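Long-range contact in acyl-coenzyme A thioesterase THEM4 (Rhodococcus sp., PDB 2OV9), which probably hydrolyses medium- and long-chain fatty acyl-CoA thioesters to free fatty acids and coenzyme A: residues L98-V103 with G114-T119. Sequence-based numbering, arbitrary orientation.
Sequences LAPPVV and GTVTLT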
# COMPACT_ATOMS: atom_id res chain seq x y z
N LEU B 98 -1.47 -4.34 6.93
CA LEU B 98 -1.55 -3.68 5.61
C LEU B 98 -1.42 -4.66 4.47
O LEU B 98 -1.90 -4.37 3.36
CB LEU B 98 -0.41 -2.66 5.42
CG LEU B 98 -0.71 -1.23 5.90
CD1 LEU B 98 -1.07 -1.22 7.32
CD2 LEU B 98 0.51 -0.32 5.65
N ALA B 99 -0.73 -5.79 4.71
CA ALA B 99 -0.50 -6.81 3.69
C ALA B 99 -1.76 -7.64 3.47
O ALA B 99 -2.45 -7.99 4.43
CB ALA B 99 0.72 -7.71 4.10
N PRO B 100 -2.12 -7.93 2.20
CA PRO B 100 -3.31 -8.75 2.02
C PRO B 100 -3.42 -9.97 2.94
O PRO B 100 -4.48 -10.15 3.51
CB PRO B 100 -3.25 -9.13 0.53
CG PRO B 100 -2.68 -7.90 -0.09
CD PRO B 100 -1.57 -7.48 0.90
N PRO B 101 -2.35 -10.80 3.13
CA PRO B 101 -1.00 -10.81 2.57
C PRO B 101 -0.91 -11.67 1.33
O PRO B 101 -1.72 -12.58 1.13
CB PRO B 101 -0.15 -11.42 3.69
CG PRO B 101 -1.07 -12.34 4.43
CD PRO B 101 -2.51 -11.88 4.12
N VAL B 102 0.06 -11.33 0.49
CA VAL B 102 0.31 -12.11 -0.72
C VAL B 102 1.24 -13.27 -0.41
O VAL B 102 2.25 -13.09 0.26
CB VAL B 102 0.91 -11.24 -1.85
CG1 VAL B 102 1.02 -12.08 -3.15
CG2 VAL B 102 0.02 -10.00 -2.11
N VAL B 103 0.89 -14.45 -0.90
CA VAL B 103 1.71 -15.65 -0.78
C VAL B 103 2.37 -15.86 -2.14
O VAL B 103 1.69 -15.79 -3.19
CB VAL B 103 0.80 -16.85 -0.45
CG1 VAL B 103 1.58 -18.15 -0.44
CG2 VAL B 103 0.10 -16.62 0.91
N GLY B 114 2.07 -15.77 -7.48
CA GLY B 114 1.07 -15.96 -6.44
C GLY B 114 -0.27 -15.45 -6.94
O GLY B 114 -0.34 -14.79 -7.98
N THR B 115 -1.32 -15.78 -6.21
CA THR B 115 -2.67 -15.33 -6.52
C THR B 115 -3.24 -14.69 -5.28
O THR B 115 -3.11 -15.23 -4.17
CB THR B 115 -3.53 -16.53 -6.92
OG1 THR B 115 -2.94 -17.14 -8.08
CG2 THR B 115 -4.93 -16.11 -7.28
N VAL B 116 -3.89 -13.54 -5.46
CA VAL B 116 -4.47 -12.80 -4.34
C VAL B 116 -5.84 -12.27 -4.75
O VAL B 116 -6.01 -11.79 -5.86
CB VAL B 116 -3.53 -11.61 -3.94
CG1 VAL B 116 -3.46 -10.56 -5.05
CG2 VAL B 116 -3.99 -10.97 -2.60
N THR B 117 -6.80 -12.36 -3.84
CA THR B 117 -8.11 -11.78 -4.06
C THR B 117 -8.15 -10.53 -3.17
O THR B 117 -8.04 -10.64 -1.95
CB THR B 117 -9.19 -12.78 -3.66
OG1 THR B 117 -9.14 -13.88 -4.57
CG2 THR B 117 -10.56 -12.13 -3.74
N LEU B 118 -8.27 -9.35 -3.77
CA LEU B 118 -8.18 -8.10 -3.00
C LEU B 118 -9.52 -7.52 -2.60
O LEU B 118 -10.52 -7.70 -3.29
CB LEU B 118 -7.34 -7.06 -3.74
CG LEU B 118 -5.86 -7.35 -3.95
CD1 LEU B 118 -5.25 -6.39 -4.98
CD2 LEU B 118 -5.07 -7.26 -2.63
N THR B 119 -9.50 -6.80 -1.49
CA THR B 119 -10.68 -6.34 -0.76
C THR B 119 -10.77 -4.82 -0.69
O THR B 119 -9.84 -4.11 -1.14
CB THR B 119 -10.60 -6.84 0.67
OG1 THR B 119 -9.29 -6.54 1.17
CG2 THR B 119 -10.81 -8.36 0.72
O HOH W 1 -0.46 -17.38 -3.93
O HOH W 2 -1.74 -14.44 -2.07
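P100 turns its ring toward V116 and L118, and two neighbouring ring carbons share the work: CB meets V116 CG2 at 3.7 Å, while CG lies 3.5 Å from L118 CD2. Both side chains lie aslant to the proline. On V116, the CG2 methyl is the one that touches. It stands anti to the backbone N, with CG1 (chi1 67°) between the N and the carbonyl carbon, and this rotation sends CG2 out to P100. The same methyl also meets V102 CG2 at 4.2 Å, the two valine side chains standing at about a right angle, so that V116 CG2 is shared between P100 and V102. L118 reaches the proline with the end of its side chain rather than its root, through CD2. The peptide bond between P100 and P101 is cis, and the bond from CA to CB of P101 points away from 114-119 while that of P100 points toward it.

The two segments run nearly antiparallel (167° between their end-to-end directions), and toward V103 water lies between them. One water donates to V103 O and accepts from T115 N at 2.9 Å; the other accepts from V103 N and donates to T115 O at 2.6 Å. Together they link the N and O of V103 to those of T115, where an antiparallel pair would bond directly. Beside them, G114 CA makes a C-H...O contact of 3.3 Å with V103 O.

V116 and L118 pair through their backbones with L172 and F169, and V102 packs on L174 of strand 171-182. The two waters thus join the loop that leads into strand 105-106 to strand 112-117, which belongs to the antiparallel sheet of the hotdog fold.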